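Local coordinates for protein citrate lyase (Yersinia pestis, PDB 3QLL) that is a putative citrate lyase beta subunit, a CitE-like protein that probably binds magnesium and may act as a carbon-carbon lyase, at residues Thr42-Thr54 with Gly66-Val78. Residues are numbered along the deposited sequence; the frame is centred on the assembly and turned at random.
Sequences TYQTRSWLFTPAT and GADVAIIDLEDSV
R46 and D68 meet just ahead of two neighbouring parallel strands, 47-52 and 69-73, and they illustrate how one carboxylate can serve several donors. The guanidinium comes side-on, its plane only 9° from that of the carboxylate: R46 NE reaches D68 OD2 at 2.7 Å and R46 NH2 reaches D68 OD1 at 3.0 Å, both through syn lone pairs. The anti lone pair of OD2 accepts the backbone N-H of R46, so this oxygen is held from two directions by a single residue, while R46 NH1 turns to T269. Next along, S47 OG accepts the D68 backbone N-H at 3.0 Å from D68 N and is shared with N265 of helix 261-267.

From there the peptide groups alternate as in a parallel pair. V69 N donates to S47 O, and L49 uses both its N and its O, toward V69 O and I71 N; T51 does likewise with I71 O and D73 N, before A53 N closes the ladder on D73 O.

On the face carrying W48, F50 and D73, apolar contacts fill in between. V69 CG1 lies over the six-membered ring of W48, whose NE1 donates to T45 OG1 (2.8 Å), which in turn donates to T42 O. With CG1 beside its backbone N (chi1 -46°), I71 brings CD1 over the F50 ring, 3.9 Å from the centroid, and to the edge of the W48 ring.

At the last rung, the side chain of D73 takes over: OD1 receives E75 N in an Asx turn and forms a salt bridge with R107, which is predicted to bind substrate; S77 OG donates to D73 OD2 at 2.8 Å. The first two strands of an eight-stranded parallel beta barrel are thus joined, with D73 at the C-terminal end of its strand, where TIM-barrel active sites lie.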
loop_
_atom_site.group_PDB
_atom_site.type_symbol
_atom_site.label_atom_id
_atom_site.label_comp_id
_atom_site.label_asym_id
_atom_site.label_seq_id
_atom_site.Cartn_x
_atom_site.Cartn_y
_atom_site.Cartn_z
ATOM N N THR A 42 -7.752 -17.914 -19.245
ATOM C CA THR A 42 -6.504 -17.246 -18.869
ATOM C C THR A 42 -5.937 -17.732 -17.526
ATOM O O THR A 42 -4.716 -17.632 -17.291
ATOM C CB THR A 42 -6.677 -15.722 -18.850
ATOM O OG1 THR A 42 -7.553 -15.341 -19.909
ATOM C CG2 THR A 42 -5.349 -15.038 -19.048
ATOM N N TYR A 43 -6.838 -18.106 -16.610
ATOM C CA TYR A 43 -6.461 -18.565 -15.270
ATOM C C TYR A 43 -5.587 -19.854 -15.346
ATOM O O TYR A 43 -4.729 -20.105 -14.504
ATOM C CB TYR A 43 -7.704 -18.813 -14.390
ATOM C CG TYR A 43 -8.020 -17.649 -13.497
ATOM C CD1 TYR A 43 -7.070 -17.128 -12.620
ATOM C CD2 TYR A 43 -9.291 -17.072 -13.500
ATOM C CE1 TYR A 43 -7.369 -16.031 -11.786
ATOM C CE2 TYR A 43 -9.603 -15.988 -12.666
ATOM C CZ TYR A 43 -8.641 -15.483 -11.817
ATOM O OH TYR A 43 -8.957 -14.431 -11.020
ATOM N N GLN A 44 -5.869 -20.688 -16.338
ATOM C CA GLN A 44 -5.134 -21.924 -16.558
ATOM C C GLN A 44 -3.669 -21.692 -16.930
ATOM O O GLN A 44 -2.826 -22.535 -16.646
ATOM C CB GLN A 44 -5.834 -22.753 -17.617
ATOM C CG GLN A 44 -6.980 -23.542 -17.033
ATOM C CD GLN A 44 -8.029 -23.879 -18.084
ATOM O OE1 GLN A 44 -7.857 -23.581 -19.272
ATOM N NE2 GLN A 44 -9.141 -24.469 -17.643
ATOM N N THR A 45 -3.395 -20.588 -17.620
ATOM C CA THR A 45 -2.041 -20.265 -18.087
ATOM C C THR A 45 -1.086 -19.979 -16.914
ATOM O O THR A 45 -1.495 -19.403 -15.880
ATOM C CB THR A 45 -2.028 -19.038 -19.040
ATOM O OG1 THR A 45 -2.120 -17.820 -18.306
ATOM C CG2 THR A 45 -3.137 -19.161 -20.099
ATOM N N ARG A 46 0.170 -20.386 -17.061
ATOM C CA ARG A 46 1.172 -20.244 -16.006
ATOM C C ARG A 46 2.356 -19.428 -16.532
ATOM O O ARG A 46 2.967 -18.656 -15.781
ATOM C CB ARG A 46 1.675 -21.611 -15.528
ATOM C CG ARG A 46 0.606 -22.541 -15.012
ATOM C CD ARG A 46 0.994 -23.992 -15.149
ATOM N NE ARG A 46 1.298 -24.341 -16.537
ATOM C CZ ARG A 46 1.787 -25.521 -16.931
ATOM N NH1 ARG A 46 2.033 -26.480 -16.034
ATOM N NH2 ARG A 46 2.031 -25.740 -18.220
ATOM N N SER A 47 2.713 -19.667 -17.796
ATOM C CA SER A 47 3.878 -19.038 -18.422
ATOM C C SER A 47 3.525 -18.215 -19.661
ATOM O O SER A 47 2.869 -18.697 -20.571
ATOM C CB SER A 47 4.929 -20.104 -18.804
ATOM O OG SER A 47 4.321 -21.250 -19.373
ATOM N N TRP A 48 3.994 -16.989 -19.692
ATOM C CA TRP A 48 3.856 -16.132 -20.858
ATOM C C TRP A 48 5.227 -15.744 -21.390
ATOM O O TRP A 48 5.983 -15.045 -20.715
ATOM C CB TRP A 48 3.058 -14.867 -20.509
ATOM C CG TRP A 48 1.638 -15.155 -20.163
ATOM C CD1 TRP A 48 1.187 -15.920 -19.119
ATOM C CD2 TRP A 48 0.474 -14.654 -20.819
ATOM N NE1 TRP A 48 -0.174 -15.942 -19.100
ATOM C CE2 TRP A 48 -0.649 -15.159 -20.118
ATOM C CE3 TRP A 48 0.265 -13.808 -21.915
ATOM C CZ2 TRP A 48 -1.967 -14.874 -20.496
ATOM C CZ3 TRP A 48 -1.045 -13.528 -22.299
ATOM C CH2 TRP A 48 -2.145 -14.054 -21.588
ATOM N N LEU A 49 5.549 -16.180 -22.595
ATOM C CA LEU A 49 6.893 -15.966 -23.144
ATOM C C LEU A 49 6.904 -14.871 -24.183
ATOM O O LEU A 49 6.249 -14.996 -25.229
ATOM C CB LEU A 49 7.437 -17.245 -23.747
ATOM C CG LEU A 49 8.846 -17.184 -24.329
ATOM C CD1 LEU A 49 9.997 -16.818 -23.342
ATOM C CD2 LEU A 49 9.078 -18.533 -24.980
ATOM N N PHE A 50 7.694 -13.832 -23.917
ATOM C CA PHE A 50 7.919 -12.754 -24.880
ATOM C C PHE A 50 8.949 -13.222 -25.897
ATOM O O PHE A 50 10.044 -13.605 -25.530
ATOM C CB PHE A 50 8.432 -11.475 -24.196
ATOM C CG PHE A 50 7.401 -10.723 -23.418
ATOM C CD1 PHE A 50 6.463 -9.924 -24.068
ATOM C CD2 PHE A 50 7.382 -10.779 -22.021
ATOM C CE1 PHE A 50 5.520 -9.214 -23.347
ATOM C CE2 PHE A 50 6.437 -10.056 -21.292
ATOM C CZ PHE A 50 5.507 -9.279 -21.959
ATOM N N THR A 51 8.587 -13.198 -27.173
ATOM C CA THR A 51 9.591 -13.328 -28.216
ATOM C C THR A 51 9.412 -12.238 -29.281
ATOM O O THR A 51 8.304 -12.010 -29.788
ATOM C CB THR A 51 9.531 -14.738 -28.891
ATOM O OG1 THR A 51 8.187 -15.039 -29.295
ATOM C CG2 THR A 51 9.976 -15.798 -27.909
ATOM N N PRO A 52 10.520 -11.567 -29.624
ATOM C CA PRO A 52 10.531 -10.481 -30.604
ATOM C C PRO A 52 10.082 -11.009 -31.945
ATOM O O PRO A 52 10.364 -12.170 -32.260
ATOM C CB PRO A 52 11.993 -10.042 -30.644
ATOM C CG PRO A 52 12.760 -11.208 -30.096
ATOM C CD PRO A 52 11.857 -11.827 -29.074
ATOM N N ALA A 53 9.404 -10.186 -32.730
ATOM C CA ALA A 53 8.898 -10.659 -34.001
ATOM C C ALA A 53 10.089 -11.080 -34.834
ATOM O O ALA A 53 10.030 -12.101 -35.505
ATOM C CB ALA A 53 8.071 -9.598 -34.699
ATOM N N THR A 54 11.188 -10.344 -34.729
ATOM C CA THR A 54 12.442 -10.685 -35.419
ATOM C C THR A 54 13.007 -12.041 -34.926
ATOM O O THR A 54 13.063 -12.270 -33.712
ATOM C CB THR A 54 13.490 -9.569 -35.178
ATOM O OG1 THR A 54 13.363 -9.066 -33.838
ATOM C CG2 THR A 54 13.280 -8.427 -36.155
ATOM N N GLY A 66 8.153 -25.462 -23.017
ATOM C CA GLY A 66 6.865 -25.194 -23.658
ATOM C C GLY A 66 5.982 -24.128 -22.997
ATOM O O GLY A 66 5.147 -24.458 -22.144
ATOM N N ALA A 67 6.077 -22.877 -23.445
ATOM C CA ALA A 67 5.287 -21.814 -22.830
ATOM C C ALA A 67 3.792 -22.034 -23.021
ATOM O O ALA A 67 3.363 -22.490 -24.061
ATOM C CB ALA A 67 5.699 -20.463 -23.381
ATOM N N ASP A 68 2.992 -21.650 -22.029
ATOM C CA ASP A 68 1.560 -21.814 -22.168
ATOM C C ASP A 68 0.986 -20.818 -23.145
ATOM O O ASP A 68 0.053 -21.121 -23.883
ATOM C CB ASP A 68 0.869 -21.682 -20.810
ATOM C CG ASP A 68 1.051 -22.921 -19.948
ATOM O OD1 ASP A 68 1.339 -23.990 -20.510
ATOM O OD2 ASP A 68 0.965 -22.825 -18.706
ATOM N N VAL A 69 1.574 -19.632 -23.172
ATOM C CA VAL A 69 1.187 -18.613 -24.137
ATOM C C VAL A 69 2.461 -17.956 -24.641
ATOM O O VAL A 69 3.319 -17.551 -23.845
ATOM C CB VAL A 69 0.290 -17.510 -23.489
ATOM C CG1 VAL A 69 -0.057 -16.423 -24.494
ATOM C CG2 VAL A 69 -0.961 -18.103 -22.837
ATOM N N ALA A 70 2.548 -17.816 -25.955
ATOM C CA ALA A 70 3.643 -17.083 -26.587
ATOM C C ALA A 70 3.199 -15.668 -26.902
ATOM O O ALA A 70 2.101 -15.444 -27.448
ATOM C CB ALA A 70 4.110 -17.807 -27.871
ATOM N N ILE A 71 4.050 -14.707 -26.566
ATOM C CA ILE A 71 3.778 -13.323 -26.898
ATOM C C ILE A 71 4.714 -12.786 -27.981
ATOM O O ILE A 71 5.893 -12.499 -27.726
ATOM C CB ILE A 71 3.895 -12.420 -25.683
ATOM C CG1 ILE A 71 3.165 -13.037 -24.489
ATOM C CG2 ILE A 71 3.362 -11.025 -26.012
ATOM C CD1 ILE A 71 3.291 -12.182 -23.245
ATOM N N ILE A 72 4.168 -12.608 -29.177
ATOM C CA ILE A 72 4.929 -11.954 -30.209
ATOM C C ILE A 72 5.055 -10.490 -29.878
ATOM O O ILE A 72 4.041 -9.792 -29.717
ATOM C CB ILE A 72 4.252 -12.120 -31.580
ATOM C CG1 ILE A 72 3.938 -13.584 -31.863
ATOM C CG2 ILE A 72 5.097 -11.467 -32.685
ATOM C CD1 ILE A 72 3.054 -13.756 -33.048
ATOM N N ASP A 73 6.293 -10.026 -29.793
ATOM C CA ASP A 73 6.548 -8.700 -29.264
ATOM C C ASP A 73 6.971 -7.733 -30.355
ATOM O O ASP A 73 7.981 -7.944 -31.015
ATOM C CB ASP A 73 7.596 -8.773 -28.141
ATOM C CG ASP A 73 7.775 -7.453 -27.420
ATOM O OD1 ASP A 73 6.793 -6.668 -27.297
ATOM O OD2 ASP A 73 8.878 -7.265 -26.871
ATOM N N LEU A 74 6.236 -6.625 -30.458
ATOM C CA LEU A 74 6.574 -5.544 -31.374
ATOM C C LEU A 74 7.267 -4.386 -30.676
ATOM O O LEU A 74 7.656 -3.425 -31.330
ATOM C CB LEU A 74 5.326 -5.029 -32.076
ATOM C CG LEU A 74 4.572 -6.010 -32.970
ATOM C CD1 LEU A 74 3.295 -5.345 -33.481
ATOM C CD2 LEU A 74 5.480 -6.562 -34.115
ATOM N N GLU A 75 7.388 -4.445 -29.353
ATOM C CA GLU A 75 7.821 -3.267 -28.604
ATOM C C GLU A 75 9.315 -3.284 -28.266
ATOM O O GLU A 75 10.153 -3.191 -29.149
ATOM C CB GLU A 75 7.018 -3.064 -27.325
ATOM C CG GLU A 75 7.141 -1.642 -26.809
ATOM C CD GLU A 75 6.563 -1.504 -25.434
ATOM O OE1 GLU A 75 6.243 -2.562 -24.869
ATOM O OE2 GLU A 75 6.403 -0.361 -24.932
ATOM N N ASP A 76 9.631 -3.451 -26.979
ATOM C CA ASP A 76 10.947 -3.077 -26.438
ATOM C C ASP A 76 12.076 -3.976 -26.903
ATOM O O ASP A 76 13.234 -3.580 -26.879
ATOM C CB ASP A 76 10.922 -2.969 -24.901
ATOM C CG ASP A 76 10.534 -1.566 -24.411
ATOM O OD1 ASP A 76 10.692 -0.597 -25.188
ATOM O OD2 ASP A 76 10.058 -1.426 -23.258
ATOM N N SER A 77 11.731 -5.167 -27.370
ATOM C CA SER A 77 12.735 -6.063 -27.928
ATOM C C SER A 77 13.045 -5.707 -29.393
ATOM O O SER A 77 14.124 -6.004 -29.900
ATOM C CB SER A 77 12.249 -7.508 -27.805
ATOM O OG SER A 77 11.040 -7.706 -28.515
ATOM N N VAL A 78 12.097 -5.058 -30.056
ATOM C CA VAL A 78 12.253 -4.627 -31.441
ATOM C C VAL A 78 12.798 -3.198 -31.503
ATOM O O VAL A 78 12.248 -2.291 -30.878
ATOM C CB VAL A 78 10.917 -4.690 -32.204
ATOM C CG1 VAL A 78 11.139 -4.326 -33.658
ATOM C CG2 VAL A 78 10.326 -6.072 -32.112
#